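Putative integron gene cassette protein (Uncultured bacterium, PDB 3FUY) is of unknown function, a product of a mobile integron gene cassette that forms a three-subunit assembly and may offer interaction sites for other molecules. Local coordinates at residues 27-30 / 34-37; 59-64 / 97-102; 66-71 / 137-142; 80-85 / 91-96; 113-118 / 122-127. All coordinates share one frame; numbering follows the deposited sequence.

Contact 1: residues 27-30 / 34-37; sequences TSFL and LVTI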
# COMPACT_ATOMS: atom_id res chain seq x y z
N THR B 27 -0.21 -6.80 4.43
CA THR B 27 0.98 -6.62 3.60
C THR B 27 0.62 -5.74 2.42
O THR B 27 -0.45 -5.91 1.82
CB THR B 27 1.48 -7.98 3.07
OG1 THR B 27 1.90 -8.78 4.17
CG2 THR B 27 2.66 -7.78 2.12
N SER B 28 1.51 -4.81 2.07
CA SER B 28 1.25 -3.89 0.95
C SER B 28 2.51 -3.66 0.13
O SER B 28 3.58 -3.46 0.68
CB SER B 28 0.73 -2.53 1.46
OG SER B 28 -0.38 -2.70 2.33
N PHE B 29 2.39 -3.68 -1.19
CA PHE B 29 3.54 -3.38 -2.05
C PHE B 29 3.55 -1.91 -2.41
O PHE B 29 2.66 -1.45 -3.13
CB PHE B 29 3.51 -4.21 -3.32
CG PHE B 29 3.88 -5.64 -3.13
CD1 PHE B 29 5.11 -6.12 -3.57
CD2 PHE B 29 3.01 -6.52 -2.50
CE1 PHE B 29 5.46 -7.43 -3.40
CE2 PHE B 29 3.35 -7.85 -2.32
CZ PHE B 29 4.59 -8.30 -2.78
N LEU B 30 4.54 -1.17 -1.93
CA LEU B 30 4.71 0.22 -2.34
C LEU B 30 5.41 0.25 -3.70
O LEU B 30 5.20 1.15 -4.51
CB LEU B 30 5.50 1.01 -1.31
CG LEU B 30 4.92 0.99 0.10
CD1 LEU B 30 5.79 1.84 0.99
CD2 LEU B 30 3.46 1.47 0.13
N LEU B 34 9.61 -3.09 -2.42
CA LEU B 34 9.43 -2.41 -1.13
C LEU B 34 8.04 -2.74 -0.57
O LEU B 34 7.01 -2.43 -1.17
CB LEU B 34 9.62 -0.90 -1.26
CG LEU B 34 9.42 -0.06 0.00
CD1 LEU B 34 10.54 -0.30 0.99
CD2 LEU B 34 9.31 1.44 -0.33
N VAL B 35 8.03 -3.38 0.60
CA VAL B 35 6.79 -3.95 1.15
C VAL B 35 6.62 -3.54 2.61
O VAL B 35 7.55 -3.61 3.40
CB VAL B 35 6.80 -5.49 1.04
CG1 VAL B 35 5.64 -6.11 1.82
CG2 VAL B 35 6.77 -5.92 -0.44
N THR B 36 5.42 -3.10 2.96
CA THR B 36 5.13 -2.83 4.36
C THR B 36 4.37 -4.02 4.96
O THR B 36 3.44 -4.56 4.35
CB THR B 36 4.32 -1.54 4.57
OG1 THR B 36 3.05 -1.66 3.91
CG2 THR B 36 5.06 -0.34 4.00
N ILE B 37 4.78 -4.43 6.15
CA ILE B 37 4.15 -5.56 6.82
C ILE B 37 3.75 -5.16 8.23
O ILE B 37 4.59 -4.89 9.09
CB ILE B 37 5.09 -6.78 6.85
CG1 ILE B 37 5.48 -7.18 5.44
CG2 ILE B 37 4.43 -7.96 7.53
CD1 ILE B 37 6.61 -8.27 5.42
O HOH W 1 0.76 -3.12 4.93
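Ser28 and Thr36 grip each other through a pair of reciprocal backbone bonds, Ser28 N to Thr36 O and Thr36 N to Ser28 O, each 3.0 Å long. Two residues nearer the turn, Leu30 N reaches Leu34 O at 2.9 Å, with a more bent N-H...O angle of 142°. On the Ser28 face of the sheet, a water gives a proton to Thr36 OG1 and also bonds Ser28 OG. Thr36 OG1 in addition bonds Phe29 O of the third subunit, which places this face at the subunit interface.

The face bearing Phe29, Val35 and Ile37 is mainly apolar. Val35 CG2 sits over one face of the Phe29 ring, 3.7 Å from its centroid and displaced toward the CD1-CE1 rim, a CH-pi contact between side chains lying side by side. The other branch of the valine, CG1, is anti to the backbone N (chi1 170°), which directs it to Thr27 CG2, a tight carbon pair at 3.4 Å. Were Phe29 replaced by alanine, Val35 CG2 would probably lose its aromatic platform and a gap would open beside Ala57, which both side chains touch. Near the turn, Leu30 CD1 lies 3.8 Å from Leu34 CD2 and equally close to Thr36 CG2, the leucine and threonine side chains crossing at about a right angle. Alternating hydrogen-bonded and non-hydrogen-bonded pairs with a short connection mark an antiparallel beta hairpin, here the edge of a mixed sheet with neighbouring subunits against its first strand.

Contact 2: residues 59-64 / 97-102; sequences KGDIDL and VDIDDK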
# COMPACT_ATOMS: atom_id res chain seq x y z
N LYS B 59 6.63 -14.69 -2.00
CA LYS B 59 6.05 -15.22 -0.78
C LYS B 59 7.17 -15.65 0.19
O LYS B 59 7.04 -15.49 1.40
CB LYS B 59 5.15 -16.41 -1.08
CG LYS B 59 3.99 -16.55 -0.11
CD LYS B 59 3.18 -17.81 -0.36
CE LYS B 59 2.75 -17.92 -1.80
NZ LYS B 59 1.89 -19.14 -2.00
N GLY B 60 8.25 -16.18 -0.37
CA GLY B 60 9.38 -16.63 0.45
C GLY B 60 10.04 -15.49 1.19
O GLY B 60 10.28 -15.57 2.40
N ASP B 61 10.34 -14.42 0.46
CA ASP B 61 10.86 -13.19 1.07
C ASP B 61 9.98 -12.67 2.21
O ASP B 61 10.47 -12.24 3.25
CB ASP B 61 11.02 -12.10 0.00
CG ASP B 61 11.96 -12.50 -1.12
OD1 ASP B 61 12.97 -13.20 -0.85
OD2 ASP B 61 11.69 -12.13 -2.28
N ILE B 62 8.67 -12.66 2.01
CA ILE B 62 7.77 -12.18 3.04
C ILE B 62 7.75 -13.13 4.24
O ILE B 62 7.78 -12.69 5.37
CB ILE B 62 6.34 -11.93 2.49
CG1 ILE B 62 6.36 -10.69 1.58
CG2 ILE B 62 5.34 -11.73 3.63
CD1 ILE B 62 5.16 -10.62 0.62
N ASP B 63 7.74 -14.44 3.97
CA ASP B 63 7.79 -15.42 5.05
C ASP B 63 9.10 -15.29 5.86
O ASP B 63 9.09 -15.42 7.08
CB ASP B 63 7.66 -16.84 4.50
CG ASP B 63 7.34 -17.85 5.58
OD1 ASP B 63 6.29 -17.69 6.23
OD2 ASP B 63 8.14 -18.78 5.81
N LEU B 64 10.20 -15.03 5.16
CA LEU B 64 11.49 -14.78 5.81
C LEU B 64 11.36 -13.58 6.73
O LEU B 64 11.73 -13.62 7.90
CB LEU B 64 12.57 -14.51 4.75
CG LEU B 64 14.01 -14.33 5.27
CD1 LEU B 64 14.98 -14.68 4.16
CD2 LEU B 64 14.26 -12.92 5.73
N VAL B 97 13.73 -5.49 7.18
CA VAL B 97 14.51 -6.63 6.73
C VAL B 97 14.87 -6.32 5.30
O VAL B 97 14.00 -6.21 4.43
CB VAL B 97 13.70 -7.95 6.77
CG1 VAL B 97 14.50 -9.08 6.14
CG2 VAL B 97 13.31 -8.28 8.19
N ASP B 98 16.16 -6.12 5.06
CA ASP B 98 16.68 -5.87 3.73
C ASP B 98 17.31 -7.15 3.18
O ASP B 98 18.34 -7.63 3.69
CB ASP B 98 17.67 -4.71 3.75
CG ASP B 98 18.09 -4.27 2.37
OD1 ASP B 98 17.91 -5.05 1.42
OD2 ASP B 98 18.59 -3.13 2.22
N ILE B 99 16.70 -7.69 2.13
CA ILE B 99 17.17 -8.94 1.55
C ILE B 99 18.12 -8.69 0.37
O ILE B 99 17.81 -7.91 -0.51
CB ILE B 99 15.99 -9.81 1.08
CG1 ILE B 99 15.15 -10.27 2.27
CG2 ILE B 99 16.50 -11.02 0.27
CD1 ILE B 99 14.08 -11.24 1.91
N ASP B 100 19.26 -9.38 0.39
CA ASP B 100 20.19 -9.43 -0.74
C ASP B 100 20.09 -10.80 -1.38
O ASP B 100 20.62 -11.78 -0.85
CB ASP B 100 21.62 -9.20 -0.24
CG ASP B 100 22.68 -9.45 -1.31
OD1 ASP B 100 22.38 -9.95 -2.42
OD2 ASP B 100 23.85 -9.16 -1.01
N ASP B 101 19.41 -10.88 -2.51
CA ASP B 101 19.25 -12.14 -3.22
C ASP B 101 20.01 -12.17 -4.56
O ASP B 101 19.61 -12.86 -5.49
CB ASP B 101 17.77 -12.47 -3.44
CG ASP B 101 17.01 -11.36 -4.17
OD1 ASP B 101 17.55 -10.24 -4.34
OD2 ASP B 101 15.84 -11.62 -4.56
N LYS B 102 21.11 -11.43 -4.63
CA LYS B 102 21.84 -11.35 -5.90
C LYS B 102 22.58 -12.65 -6.21
O LYS B 102 22.23 -13.35 -7.17
CB LYS B 102 22.79 -10.15 -5.92
CG LYS B 102 23.52 -9.98 -7.25
CD LYS B 102 24.24 -8.64 -7.29
CE LYS B 102 24.74 -8.34 -8.69
NZ LYS B 102 25.34 -6.98 -8.74
O HOH W 2 12.98 -11.76 -4.64
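Ile99 pushes its CD1 methyl against the side of Asp61, lying 3.7 Å from CB and 3.6 Å from OD1, so that a strand residue packs on the aliphatic base of a helix carboxylate as well as on one of its oxygens. Extension of the isoleucine through chi2 (-174°) carries CD1 out from the sheet to the helix. The same methyl meets Leu64 CD2 tip to tip at 4.2 Å. Leu64, one helical turn after Asp61, also uses CD2 to touch Val97 CG1 at 3.9 Å, the two side chains meeting at a slant.

This is helix-on-sheet packing in an alpha/beta layer: the first turns of helix 59-79 lie over the end of strand 91-100, the axes of the two short segments 10.0 Å apart and inclined at 137°. Alternate strand residues, Val97 and Ile99, supply the surface for the helix.

Asp61 is buried, yet its polar end is provided for. OD1 bonds Tyr105 OH, while OD2 accepts from a water at 2.7 Å that also reaches Asp101 OD2. That water lies between two carboxylates whose like charges would probably disfavour a direct approach. At the end of the strand, Asp100 OD1 accepts from Lys102 N at 2.9 Å, closing an Asx turn.

Contact 3: residues 66-71 / 137-142; sequences LDKMKG and AALQVD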
# COMPACT_ATOMS: atom_id res chain seq x y z
N LEU B 66 8.63 -12.40 8.08
CA LEU B 66 7.82 -12.79 9.23
C LEU B 66 8.62 -13.60 10.26
O LEU B 66 8.45 -13.42 11.46
CB LEU B 66 6.57 -13.57 8.78
CG LEU B 66 5.53 -12.74 8.01
CD1 LEU B 66 4.41 -13.62 7.47
CD2 LEU B 66 4.97 -11.64 8.89
N ASP B 67 9.50 -14.49 9.79
CA ASP B 67 10.32 -15.26 10.72
C ASP B 67 11.28 -14.37 11.53
O ASP B 67 11.46 -14.58 12.73
CB ASP B 67 11.07 -16.38 10.01
CG ASP B 67 10.20 -17.61 9.76
OD1 ASP B 67 9.07 -17.67 10.27
OD2 ASP B 67 10.67 -18.54 9.05
N LYS B 68 11.90 -13.38 10.87
CA LYS B 68 12.78 -12.46 11.59
C LYS B 68 11.98 -11.55 12.54
O LYS B 68 12.45 -11.22 13.63
CB LYS B 68 13.63 -11.62 10.61
CG LYS B 68 14.50 -12.43 9.64
CD LYS B 68 15.35 -13.46 10.38
CE LYS B 68 15.94 -14.49 9.40
NZ LYS B 68 16.90 -15.42 10.05
N MSE B 69 10.78 -11.15 12.14
CA MSE B 69 9.90 -10.40 13.06
C MSE B 69 9.64 -11.24 14.31
O MSE B 69 9.66 -10.73 15.42
CB MSE B 69 8.57 -10.03 12.39
CG MSE B 69 8.80 -9.08 11.22
SE MSE B 69 7.19 -8.75 10.17
CE MSE B 69 6.23 -7.59 11.41
N LYS B 70 9.43 -12.54 14.11
CA LYS B 70 9.23 -13.41 15.25
C LYS B 70 10.52 -13.53 16.09
O LYS B 70 10.47 -13.54 17.31
CB LYS B 70 8.76 -14.79 14.78
CG LYS B 70 8.53 -15.77 15.95
CD LYS B 70 8.01 -17.12 15.46
CE LYS B 70 7.75 -18.06 16.63
NZ LYS B 70 8.95 -18.24 17.49
N GLY B 71 11.67 -13.60 15.43
CA GLY B 71 12.92 -13.73 16.17
C GLY B 71 13.13 -12.54 17.10
O GLY B 71 13.57 -12.70 18.25
N ALA B 137 21.33 -15.20 18.53
CA ALA B 137 20.63 -16.49 18.59
C ALA B 137 19.30 -16.52 17.83
O ALA B 137 19.09 -17.38 16.97
CB ALA B 137 20.42 -16.92 20.03
N ALA B 138 18.41 -15.57 18.13
CA ALA B 138 17.07 -15.60 17.55
C ALA B 138 17.04 -15.36 16.04
O ALA B 138 16.22 -15.93 15.33
CB ALA B 138 16.14 -14.58 18.26
N LEU B 139 17.92 -14.49 15.56
CA LEU B 139 17.99 -14.16 14.13
C LEU B 139 18.90 -15.11 13.34
O LEU B 139 19.00 -14.99 12.11
CB LEU B 139 18.45 -12.72 13.93
CG LEU B 139 17.50 -11.64 14.47
CD1 LEU B 139 18.01 -10.25 14.17
CD2 LEU B 139 16.06 -11.81 13.91
N GLN B 140 19.53 -16.05 14.04
CA GLN B 140 20.49 -17.00 13.43
C GLN B 140 21.56 -16.29 12.61
O GLN B 140 21.74 -16.57 11.42
CB GLN B 140 19.78 -18.07 12.59
CG GLN B 140 18.77 -18.89 13.40
CD GLN B 140 18.04 -19.92 12.56
OE1 GLN B 140 18.66 -20.82 11.98
NE2 GLN B 140 16.72 -19.79 12.48
N VAL B 141 22.27 -15.39 13.27
CA VAL B 141 23.27 -14.56 12.63
C VAL B 141 24.42 -15.41 12.11
O VAL B 141 24.88 -16.31 12.79
CB VAL B 141 23.77 -13.48 13.59
CG1 VAL B 141 25.05 -12.82 13.08
CG2 VAL B 141 22.65 -12.43 13.81
N ASP B 142 24.83 -15.14 10.88
CA ASP B 142 26.03 -15.73 10.30
C ASP B 142 25.91 -17.22 10.01
O ASP B 142 26.91 -17.85 9.70
CB ASP B 142 27.23 -15.46 11.19
CG ASP B 142 27.94 -14.18 10.81
OD1 ASP B 142 28.29 -14.05 9.62
OD2 ASP B 142 28.14 -13.32 11.70
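Lys68 begins its path along Leu139 at CB, 4.1 Å from the leucine's CD2 methyl. A bend at chi2 (-52°) folds the chain before it extends, and CD passes the same methyl at 4.0 Å. CE then comes within 4.1 Å of Leu139 O, and NZ ends 3.0 Å from that oxygen in a hydrogen bond. The ammonium group stands above the carbonyl plane, 46° out of it. Its strongest polar partner is Asp145, through a salt bridge, and Thr151 OG1 is a further one, so three oxygens hold the buried tip.

The carbonyl lies where helix 121-138 ends, at a Schellman motif in which Gln140 takes positive phi; the lysine charge probably also suits the negative end of the helix dipole. Without the amino group, as with a leucine here, Asp145 is likely to be left lacking its charged mate and Leu139 O its donor.

Between the two segments the backbones come nearest at Gly71 and Ala138, their CA atoms 4.8 Å apart. Ala138 CB lies 3.2 Å from Gly71 O, and Gly71, lacking a side chain, lets the backbones lie this close. Leu139 CD2 also rests on the backbone of helix 59-79, 3.7 Å from Lys68 O.

Contact 4: residues 80-85 / 91-96; sequences GDDTEF and HIRIRC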
# COMPACT_ATOMS: atom_id res chain seq x y z
N GLY B 80 12.75 -9.48 28.72
CA GLY B 80 11.74 -9.01 29.66
C GLY B 80 10.41 -8.83 28.96
O GLY B 80 10.37 -8.47 27.78
N ASP B 81 9.32 -9.06 29.68
CA ASP B 81 7.98 -8.93 29.12
C ASP B 81 7.54 -7.48 28.89
O ASP B 81 7.31 -6.74 29.85
CB ASP B 81 6.97 -9.62 30.03
CG ASP B 81 5.58 -9.64 29.44
OD1 ASP B 81 5.47 -9.58 28.20
OD2 ASP B 81 4.60 -9.72 30.20
N ASP B 82 7.39 -7.09 27.63
CA ASP B 82 7.05 -5.70 27.29
C ASP B 82 5.56 -5.39 27.35
O ASP B 82 5.14 -4.32 26.93
CB ASP B 82 7.61 -5.32 25.91
CG ASP B 82 7.03 -6.16 24.79
OD1 ASP B 82 6.45 -7.24 25.06
OD2 ASP B 82 7.15 -5.77 23.61
N THR B 83 4.76 -6.31 27.88
CA THR B 83 3.32 -6.04 28.05
C THR B 83 2.99 -5.46 29.43
O THR B 83 2.17 -4.55 29.55
CB THR B 83 2.45 -7.29 27.76
OG1 THR B 83 2.90 -8.40 28.54
CG2 THR B 83 2.50 -7.65 26.27
N GLU B 84 3.63 -6.01 30.47
CA GLU B 84 3.47 -5.53 31.84
C GLU B 84 3.47 -4.01 31.93
O GLU B 84 4.34 -3.35 31.37
CB GLU B 84 4.62 -6.05 32.70
CG GLU B 84 4.95 -7.53 32.52
CD GLU B 84 4.65 -8.35 33.76
OE1 GLU B 84 3.56 -8.17 34.34
OE2 GLU B 84 5.51 -9.17 34.14
N PHE B 85 2.52 -3.45 32.67
CA PHE B 85 2.50 -2.01 32.91
C PHE B 85 3.69 -1.60 33.77
O PHE B 85 4.01 -2.27 34.75
CB PHE B 85 1.19 -1.58 33.57
CG PHE B 85 1.18 -0.14 33.99
CD1 PHE B 85 0.98 0.86 33.06
CD2 PHE B 85 1.39 0.20 35.31
CE1 PHE B 85 0.97 2.19 33.44
CE2 PHE B 85 1.39 1.53 35.70
CZ PHE B 85 1.18 2.53 34.76
N HIS B 91 13.41 -2.13 25.17
CA HIS B 91 12.61 -2.64 24.05
C HIS B 91 13.54 -3.01 22.89
O HIS B 91 14.45 -2.24 22.54
CB HIS B 91 11.66 -1.56 23.53
CG HIS B 91 10.56 -1.17 24.48
ND1 HIS B 91 9.36 -1.84 24.55
CD2 HIS B 91 10.46 -0.14 25.34
CE1 HIS B 91 8.58 -1.26 25.44
NE2 HIS B 91 9.23 -0.22 25.94
N ILE B 92 13.31 -4.16 22.27
CA ILE B 92 14.00 -4.51 21.04
C ILE B 92 12.95 -4.55 19.95
O ILE B 92 12.02 -5.35 20.03
CB ILE B 92 14.69 -5.89 21.12
CG1 ILE B 92 15.57 -6.00 22.36
CG2 ILE B 92 15.51 -6.13 19.89
CD1 ILE B 92 16.41 -7.27 22.37
N ARG B 93 13.08 -3.70 18.94
CA ARG B 93 12.04 -3.58 17.94
C ARG B 93 12.59 -3.76 16.54
O ARG B 93 13.62 -3.18 16.20
CB ARG B 93 11.36 -2.20 18.04
CG ARG B 93 10.88 -1.85 19.44
CD ARG B 93 9.80 -2.83 19.94
NE ARG B 93 8.65 -2.93 19.03
CZ ARG B 93 7.58 -3.67 19.29
NH1 ARG B 93 7.50 -4.35 20.42
NH2 ARG B 93 6.57 -3.73 18.42
N ILE B 94 11.91 -4.56 15.72
CA ILE B 94 12.38 -4.70 14.34
C ILE B 94 11.94 -3.48 13.53
O ILE B 94 10.90 -2.88 13.82
CB ILE B 94 11.87 -6.01 13.71
CG1 ILE B 94 12.65 -6.32 12.44
CG2 ILE B 94 10.35 -5.95 13.43
CD1 ILE B 94 12.44 -7.77 11.93
N ARG B 95 12.74 -3.08 12.54
CA ARG B 95 12.35 -1.97 11.68
C ARG B 95 12.26 -2.40 10.23
O ARG B 95 11.28 -2.11 9.54
CB ARG B 95 13.34 -0.81 11.80
CG ARG B 95 13.44 -0.22 13.18
CD ARG B 95 12.08 0.25 13.72
NE ARG B 95 12.26 0.80 15.06
CZ ARG B 95 11.35 0.78 16.02
NH1 ARG B 95 10.15 0.22 15.83
NH2 ARG B 95 11.65 1.31 17.20
N CYS B 96 13.28 -3.10 9.78
CA CYS B 96 13.39 -3.42 8.36
C CYS B 96 14.14 -4.73 8.17
O CYS B 96 15.07 -5.04 8.92
CB CYS B 96 14.11 -2.27 7.62
SG CYS B 96 14.51 -2.61 5.88
O HOH W 3 8.99 -4.12 22.95
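The Arg93 guanidinium presents its edge to Asp82: OD2 lies near the plane of the group, 3.5 Å from NH1 in a long salt bridge, with carboxylate and guanidinium planes turned 37° apart. Arg93 CB lies 3.3 Å above the plane of the neighbouring Arg95 guanidinium, offset toward the rim. The His91 ring meets Phe87 edge-to-face. A water also sits at the Arg93 edge, accepting from NH1 at 2.9 Å. The same water lies in the plane of the His91 ring, 2.8 Å from ND1, and gives a proton to Asp82 OD2 at 2.6 Å. It therefore ties three side chains together where the direct charge contact is loose. Asp82 CB approaches the imidazole obliquely, 4.1 Å from ND1.

Bends at chi2 (-62°) and chi3 (-56°) fold the arginine so that its guanidinium, out to the side of the strand, meets Asp82. Its second terminal nitrogen, NH2, forms a salt bridge with Asp170, the stronger partner, and bonds Gly43 O. Two carboxylates thus share the arginine and would probably favour its positive charge. This is a water-bridged salt-bridge cluster that joins the connection between helix 59-79 and strand 91-100 to the start of that strand.

Contact 5: residues 113-118 / 122-127; sequences LIVGTG and VERETA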
# COMPACT_ATOMS: atom_id res chain seq x y z
N LEU B 113 17.22 -0.67 19.66
CA LEU B 113 17.21 -0.98 21.08
C LEU B 113 16.82 0.31 21.81
O LEU B 113 17.52 1.32 21.71
CB LEU B 113 18.57 -1.47 21.59
CG LEU B 113 18.65 -1.78 23.09
CD1 LEU B 113 18.02 -3.13 23.40
CD2 LEU B 113 20.09 -1.74 23.60
N ILE B 114 15.72 0.27 22.53
CA ILE B 114 15.25 1.45 23.25
C ILE B 114 15.39 1.28 24.76
O ILE B 114 14.76 0.40 25.34
CB ILE B 114 13.78 1.80 22.90
CG1 ILE B 114 13.59 1.84 21.38
CG2 ILE B 114 13.38 3.13 23.52
CD1 ILE B 114 12.12 1.99 20.94
N VAL B 115 16.24 2.10 25.39
CA VAL B 115 16.38 2.10 26.84
C VAL B 115 15.78 3.37 27.43
O VAL B 115 15.56 4.35 26.73
CB VAL B 115 17.85 1.95 27.30
CG1 VAL B 115 18.43 0.62 26.84
CG2 VAL B 115 18.70 3.10 26.79
N GLY B 116 15.51 3.35 28.73
CA GLY B 116 14.91 4.50 29.40
C GLY B 116 15.91 5.63 29.56
O GLY B 116 17.08 5.38 29.84
N THR B 117 15.46 6.86 29.37
CA THR B 117 16.33 8.03 29.52
C THR B 117 17.11 7.99 30.84
O THR B 117 18.23 8.51 30.92
CB THR B 117 15.55 9.36 29.43
OG1 THR B 117 14.39 9.28 30.25
CG2 THR B 117 15.12 9.64 28.00
N GLY B 118 16.53 7.35 31.86
CA GLY B 118 17.13 7.32 33.18
C GLY B 118 18.06 6.15 33.46
O GLY B 118 18.28 5.78 34.61
N VAL B 122 26.38 1.88 32.81
CA VAL B 122 26.56 0.44 32.91
C VAL B 122 25.29 -0.32 32.52
O VAL B 122 25.37 -1.36 31.87
CB VAL B 122 27.01 0.02 34.33
CG1 VAL B 122 25.82 -0.20 35.24
CG2 VAL B 122 27.88 -1.23 34.26
N GLU B 123 24.14 0.20 32.91
CA GLU B 123 22.86 -0.43 32.60
C GLU B 123 22.62 -0.46 31.10
O GLU B 123 21.94 -1.36 30.60
CB GLU B 123 21.70 0.29 33.29
CG GLU B 123 21.53 -0.10 34.75
CD GLU B 123 20.57 0.81 35.49
OE1 GLU B 123 20.23 1.88 34.94
OE2 GLU B 123 20.16 0.44 36.61
N ARG B 124 23.18 0.52 30.40
CA ARG B 124 23.06 0.60 28.95
C ARG B 124 23.97 -0.41 28.28
O ARG B 124 23.55 -1.14 27.39
CB ARG B 124 23.40 2.00 28.45
CG ARG B 124 22.48 3.06 28.99
CD ARG B 124 22.71 4.38 28.31
NE ARG B 124 21.72 5.36 28.74
CZ ARG B 124 21.23 6.32 27.97
NH1 ARG B 124 21.63 6.43 26.70
NH2 ARG B 124 20.33 7.16 28.46
N GLU B 125 25.23 -0.42 28.70
CA GLU B 125 26.19 -1.36 28.16
C GLU B 125 25.70 -2.78 28.41
O GLU B 125 25.89 -3.66 27.57
CB GLU B 125 27.57 -1.13 28.79
CG GLU B 125 28.25 0.15 28.28
CD GLU B 125 29.44 0.59 29.12
OE1 GLU B 125 29.49 0.24 30.32
OE2 GLU B 125 30.31 1.31 28.59
N THR B 126 25.07 -2.99 29.56
CA THR B 126 24.50 -4.28 29.92
C THR B 126 23.30 -4.67 29.04
O THR B 126 23.22 -5.80 28.56
CB THR B 126 24.08 -4.32 31.41
OG1 THR B 126 25.25 -4.19 32.24
CG2 THR B 126 23.39 -5.62 31.74
N ALA B 127 22.38 -3.74 28.81
CA ALA B 127 21.23 -4.01 27.96
C ALA B 127 21.66 -4.30 26.52
O ALA B 127 21.14 -5.20 25.86
CB ALA B 127 20.23 -2.86 28.01
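Strand 113-116 and the first turns of helix 121-138 run nearly antiparallel, at 154° between their N-to-C directions, with the axes of the two short segments 9.8 Å apart. Arg124 reaches back from the helix to the end of the strand. Val115 CG2 stands over the centre of its guanidinium, 4.2 Å above the plane, so a valine methyl covers one face of the charged group. Thr117 O is near the guanidinium plane at the edge, 3.5 Å from NH2. An extended chain from CG to NE, with chi2 at -171°, gives the arginine the length to get there. Its firmer polar partners lie outside: NH2 forms a salt bridge with Glu159 on the adjoining strand 150-160, and NE bonds Ala119 O in the connecting loop.

Deeper in, the other Val115 methyl, CG1, rests 4.1 Å from Ala127 CB. Leu113 CD2 completes this apolar strip against the backbone of Ala127, 4.2 Å from its C atom, and Pro90 touches all three residues. The short connection from strand 106-116 into helix 121-138 opens a beta-alpha-beta unit, continued by strand 150-160, which pairs in parallel beside strand 106-116.

How the contacts relate
The five contacts illustrate how one mixed sheet can organise a small alpha/beta chain. Contact 1 forms its edge hairpin and comes first; contact 5, about 32 Å away between centres, lies across the chain's centre. Contacts 2 and 3 share helix 59-79, with centres about 13 Å apart, and their segments alternate along the chain, linking that helix to strand 91-100 and to the end of helix 121-138. Contact 4 is nested within the loops closed by both. Contacts 4 and 5 meet through adjacent strands 91-100 and 106-116. Contacts 1 and 2 touch the second subunit, contact 1 also the third, whereas contacts 3, 4 and 5 touch neither, so the hairpin end faces the assembly.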